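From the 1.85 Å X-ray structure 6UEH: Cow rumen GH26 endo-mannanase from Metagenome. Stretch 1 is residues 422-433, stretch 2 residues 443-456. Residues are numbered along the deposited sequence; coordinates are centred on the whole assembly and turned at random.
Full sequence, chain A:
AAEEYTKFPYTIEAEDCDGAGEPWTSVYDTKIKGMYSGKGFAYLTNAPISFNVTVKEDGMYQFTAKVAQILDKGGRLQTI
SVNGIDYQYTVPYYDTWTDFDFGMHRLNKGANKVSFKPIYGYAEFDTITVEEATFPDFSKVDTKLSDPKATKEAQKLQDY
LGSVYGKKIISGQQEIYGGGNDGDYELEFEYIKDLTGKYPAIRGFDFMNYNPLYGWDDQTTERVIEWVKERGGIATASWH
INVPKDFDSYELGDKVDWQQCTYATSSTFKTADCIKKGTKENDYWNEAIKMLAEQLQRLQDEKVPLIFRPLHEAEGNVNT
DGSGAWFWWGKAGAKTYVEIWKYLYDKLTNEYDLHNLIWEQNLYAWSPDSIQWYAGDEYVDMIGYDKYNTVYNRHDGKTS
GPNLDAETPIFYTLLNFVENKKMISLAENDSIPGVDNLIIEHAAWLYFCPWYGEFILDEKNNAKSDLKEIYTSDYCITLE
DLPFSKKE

Stretch 1 (422-433) KMISLAENDSIP
Stretch 2 (443-456) AAWLYFCPWYGEFI

L426 (chi1 -69°, chi2 173°) anchors the apolar centre, pointing toward stretch 2 from an extended backbone (phi/psi -94/88). Its CD2 lies 3.5 Å from the centroid of the W445 six-membered ring, 6° off the normal, so this is a CH-pi contact over the face; W445 holds chi1 -55°, chi2 101°. I424 CG2 (chi1 m, chi2 t) reaches W445 CZ3 at 3.7 Å. A second CH-pi pair places I432 CG2 (chi1 m, chi2 t) 3.8 Å from the F448 ring centroid, 13° off normal (F448 chi1 61°, chi2 78°), while I432 CD1 packs 3.7 Å from P450 CG.

The two stretches run in the same direction: CA atoms pair S425 with W445 (4.5 Å), L426 with F448 (4.7 Å) and N429 with P450 (4.8 Å). Backbone hydrogen bonds fix this register: L446 N to I424 O, 2.7 Å and 162°; L426 N to Y447 O, 2.9 Å. The chain turns at E428, beyond which N429 forms a single bridge with P450, through W451 N to N429 O (3.3 Å) and a weak N429 N to C449 O bond (3.1 Å, 129°).

At the polar edge, N429 (chi1 48°, chi2 -103°) accepts C449 N at OD1 (3.0 Å, 164°) and donates ND2 to D430 O (3.2 Å). One water donates to A427 O (2.9 Å) and Y447 OH (2.6 Å), linking the stretches.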

# COMPACT_ATOMS: atom_id res chain seq x y z
N LYS A 422 -0.37 -11.43 -3.90
CA LYS A 422 -1.29 -10.92 -2.89
C LYS A 422 -2.03 -9.70 -3.41
O LYS A 422 -1.47 -8.89 -4.16
CB LYS A 422 -0.54 -10.57 -1.60
CG LYS A 422 0.39 -11.66 -1.08
CD LYS A 422 -0.36 -12.90 -0.63
CE LYS A 422 0.60 -13.99 -0.19
NZ LYS A 422 -0.10 -15.21 0.30
N MET A 423 -3.29 -9.56 -3.03
CA MET A 423 -4.06 -8.37 -3.36
C MET A 423 -3.55 -7.18 -2.56
O MET A 423 -3.06 -7.33 -1.45
CB MET A 423 -5.55 -8.58 -3.10
CG MET A 423 -6.20 -9.57 -4.05
SD MET A 423 -7.95 -9.81 -3.69
CE MET A 423 -7.86 -10.58 -2.07
N ILE A 424 -3.66 -5.99 -3.15
CA ILE A 424 -3.16 -4.77 -2.52
C ILE A 424 -4.27 -3.75 -2.33
O ILE A 424 -5.08 -3.53 -3.24
CB ILE A 424 -2.03 -4.16 -3.35
CG1 ILE A 424 -0.98 -5.22 -3.64
CG2 ILE A 424 -1.41 -2.96 -2.62
CD1 ILE A 424 0.18 -4.68 -4.33
N SER A 425 -4.29 -3.11 -1.17
CA SER A 425 -5.34 -2.16 -0.85
C SER A 425 -4.83 -0.88 -0.20
O SER A 425 -3.68 -0.80 0.23
CB SER A 425 -6.37 -2.81 0.07
OG SER A 425 -5.79 -3.08 1.33
N LEU A 426 -5.70 0.12 -0.13
CA LEU A 426 -5.45 1.30 0.69
C LEU A 426 -6.11 1.08 2.05
O LEU A 426 -7.26 1.45 2.26
CB LEU A 426 -6.00 2.57 0.02
CG LEU A 426 -5.28 3.02 -1.26
CD1 LEU A 426 -6.03 4.17 -1.91
CD2 LEU A 426 -3.84 3.42 -0.95
N ALA A 427 -5.36 0.46 2.96
CA ALA A 427 -5.89 0.08 4.27
C ALA A 427 -6.27 1.30 5.10
O ALA A 427 -7.20 1.25 5.91
CB ALA A 427 -4.88 -0.77 5.02
N GLU A 428 -5.53 2.39 4.91
CA GLU A 428 -5.83 3.68 5.52
C GLU A 428 -5.49 4.80 4.56
O GLU A 428 -4.59 4.66 3.73
CB GLU A 428 -5.06 3.90 6.83
CG GLU A 428 -5.35 2.93 7.95
CD GLU A 428 -4.63 3.31 9.23
OE1 GLU A 428 -4.20 4.47 9.35
OE2 GLU A 428 -4.48 2.44 10.12
N ASN A 429 -6.20 5.92 4.67
CA ASN A 429 -5.83 7.12 3.92
C ASN A 429 -6.44 8.38 4.52
O ASN A 429 -7.35 8.32 5.34
CB ASN A 429 -6.25 6.99 2.45
CG ASN A 429 -7.69 6.51 2.28
OD1 ASN A 429 -7.93 5.34 1.97
ND2 ASN A 429 -8.64 7.41 2.47
N ASP A 430 -5.89 9.53 4.13
CA ASP A 430 -6.62 10.77 4.34
C ASP A 430 -7.52 10.93 3.13
O ASP A 430 -8.67 10.49 3.15
CB ASP A 430 -5.68 11.98 4.54
CG ASP A 430 -4.41 11.91 3.71
OD1 ASP A 430 -4.40 11.24 2.66
OD2 ASP A 430 -3.42 12.56 4.11
N SER A 431 -6.99 11.52 2.06
CA SER A 431 -7.76 11.67 0.83
C SER A 431 -7.98 10.34 0.12
O SER A 431 -7.06 9.54 -0.02
CB SER A 431 -7.06 12.64 -0.13
OG SER A 431 -7.09 13.97 0.37
N ILE A 432 -9.21 10.09 -0.31
CA ILE A 432 -9.48 9.02 -1.26
C ILE A 432 -9.05 9.51 -2.63
O ILE A 432 -9.41 10.63 -3.02
CB ILE A 432 -10.97 8.63 -1.29
CG1 ILE A 432 -11.47 8.28 0.11
CG2 ILE A 432 -11.21 7.48 -2.26
CD1 ILE A 432 -12.98 8.24 0.20
N PRO A 433 -8.28 8.70 -3.37
CA PRO A 433 -7.88 9.11 -4.72
C PRO A 433 -9.07 9.42 -5.62
O PRO A 433 -10.17 8.90 -5.38
CB PRO A 433 -7.11 7.89 -5.24
CG PRO A 433 -6.61 7.20 -4.01
CD PRO A 433 -7.68 7.41 -2.97
N ALA A 443 -4.81 1.94 -11.27
CA ALA A 443 -4.36 1.78 -9.90
C ALA A 443 -5.37 0.90 -9.16
O ALA A 443 -6.33 1.40 -8.57
CB ALA A 443 -4.21 3.13 -9.21
N ALA A 444 -5.14 -0.41 -9.21
CA ALA A 444 -6.16 -1.38 -8.84
C ALA A 444 -6.23 -1.69 -7.35
O ALA A 444 -6.45 -2.84 -6.97
CB ALA A 444 -5.94 -2.68 -9.62
N TRP A 445 -6.05 -0.67 -6.51
CA TRP A 445 -6.23 -0.81 -5.06
C TRP A 445 -7.54 -1.54 -4.78
O TRP A 445 -8.59 -1.15 -5.29
CB TRP A 445 -6.25 0.55 -4.36
CG TRP A 445 -5.05 1.42 -4.61
CD1 TRP A 445 -4.97 2.48 -5.47
CD2 TRP A 445 -3.78 1.34 -3.96
NE1 TRP A 445 -3.72 3.05 -5.40
CE2 TRP A 445 -2.97 2.37 -4.48
CE3 TRP A 445 -3.24 0.49 -2.99
CZ2 TRP A 445 -1.65 2.57 -4.07
CZ3 TRP A 445 -1.93 0.69 -2.58
CH2 TRP A 445 -1.15 1.72 -3.12
N LEU A 446 -7.48 -2.59 -3.97
CA LEU A 446 -8.65 -3.42 -3.68
C LEU A 446 -9.76 -2.64 -2.98
O LEU A 446 -10.93 -2.78 -3.32
CB LEU A 446 -8.26 -4.63 -2.83
CG LEU A 446 -9.42 -5.49 -2.32
CD1 LEU A 446 -10.24 -6.06 -3.48
CD2 LEU A 446 -8.91 -6.60 -1.42
N TYR A 447 -9.38 -1.85 -1.98
CA TYR A 447 -10.35 -1.00 -1.30
C TYR A 447 -9.70 0.27 -0.76
O TYR A 447 -8.47 0.40 -0.77
CB TYR A 447 -11.05 -1.77 -0.17
CG TYR A 447 -10.23 -2.10 1.08
CD1 TYR A 447 -10.15 -1.20 2.14
CD2 TYR A 447 -9.59 -3.32 1.21
CE1 TYR A 447 -9.43 -1.50 3.28
CE2 TYR A 447 -8.87 -3.63 2.36
CZ TYR A 447 -8.79 -2.72 3.39
OH TYR A 447 -8.07 -3.02 4.53
N PHE A 448 -10.52 1.22 -0.33
CA PHE A 448 -10.02 2.42 0.35
C PHE A 448 -10.68 2.55 1.71
O PHE A 448 -11.72 1.94 1.96
CB PHE A 448 -10.25 3.69 -0.49
CG PHE A 448 -11.70 3.99 -0.79
CD1 PHE A 448 -12.52 4.56 0.17
CD2 PHE A 448 -12.22 3.76 -2.06
CE1 PHE A 448 -13.85 4.85 -0.12
CE2 PHE A 448 -13.54 4.06 -2.35
CZ PHE A 448 -14.35 4.61 -1.38
N CYS A 449 -10.09 3.35 2.59
CA CYS A 449 -10.59 3.48 3.94
C CYS A 449 -10.02 4.71 4.64
O CYS A 449 -8.93 4.65 5.21
CB CYS A 449 -10.27 2.22 4.76
SG CYS A 449 -11.01 2.18 6.40
N PRO A 450 -10.76 5.83 4.60
CA PRO A 450 -10.36 7.00 5.37
C PRO A 450 -10.37 6.70 6.87
O PRO A 450 -11.16 5.87 7.32
CB PRO A 450 -11.42 8.05 5.02
CG PRO A 450 -12.02 7.57 3.73
CD PRO A 450 -11.97 6.08 3.80
N TRP A 451 -9.49 7.35 7.63
CA TRP A 451 -9.51 7.22 9.08
C TRP A 451 -10.74 7.96 9.60
O TRP A 451 -11.45 8.61 8.83
CB TRP A 451 -8.21 7.78 9.68
CG TRP A 451 -7.86 7.22 11.03
CD1 TRP A 451 -7.69 7.92 12.19
CD2 TRP A 451 -7.64 5.84 11.36
NE1 TRP A 451 -7.37 7.06 13.21
CE2 TRP A 451 -7.33 5.78 12.73
CE3 TRP A 451 -7.67 4.65 10.62
CZ2 TRP A 451 -7.06 4.58 13.39
CZ3 TRP A 451 -7.40 3.46 11.28
CH2 TRP A 451 -7.10 3.43 12.64
N TYR A 452 -11.01 7.84 10.90
CA TYR A 452 -12.19 8.50 11.46
C TYR A 452 -11.97 10.00 11.65
O TYR A 452 -10.87 10.51 11.40
CB TYR A 452 -12.58 7.86 12.80
CG TYR A 452 -11.45 7.73 13.80
CD1 TYR A 452 -10.96 8.84 14.48
CD2 TYR A 452 -10.89 6.49 14.09
CE1 TYR A 452 -9.94 8.72 15.41
CE2 TYR A 452 -9.87 6.36 15.01
CZ TYR A 452 -9.40 7.48 15.66
OH TYR A 452 -8.38 7.36 16.58
N GLY A 453 -13.01 10.70 12.08
CA GLY A 453 -12.92 12.12 12.34
C GLY A 453 -12.69 12.96 11.09
O GLY A 453 -13.34 12.75 10.07
N GLU A 454 -11.75 13.89 11.18
CA GLU A 454 -11.52 14.88 10.13
C GLU A 454 -11.15 14.29 8.78
O GLU A 454 -11.31 14.94 7.75
CB GLU A 454 -10.41 15.85 10.56
CG GLU A 454 -9.02 15.24 10.53
CD GLU A 454 -7.92 16.29 10.57
OE1 GLU A 454 -7.04 16.27 9.68
OE2 GLU A 454 -7.94 17.13 11.50
N PHE A 455 -10.65 13.06 8.76
CA PHE A 455 -10.15 12.49 7.52
C PHE A 455 -11.28 12.15 6.55
O PHE A 455 -11.05 12.03 5.35
CB PHE A 455 -9.29 11.26 7.82
CG PHE A 455 -8.04 11.59 8.59
CD1 PHE A 455 -6.94 12.15 7.95
CD2 PHE A 455 -7.97 11.37 9.96
CE1 PHE A 455 -5.80 12.47 8.66
CE2 PHE A 455 -6.82 11.68 10.67
CZ PHE A 455 -5.74 12.23 10.02
N ILE A 456 -12.49 12.02 7.07
CA ILE A 456 -13.66 11.83 6.22
C ILE A 456 -14.61 13.02 6.34
O ILE A 456 -15.27 13.40 5.36
CB ILE A 456 -14.41 10.52 6.57
CG1 ILE A 456 -15.64 10.33 5.67
CG2 ILE A 456 -14.82 10.49 8.04
CD1 ILE A 456 -15.30 10.23 4.19
O HOH W 1 -8.24 -1.38 6.51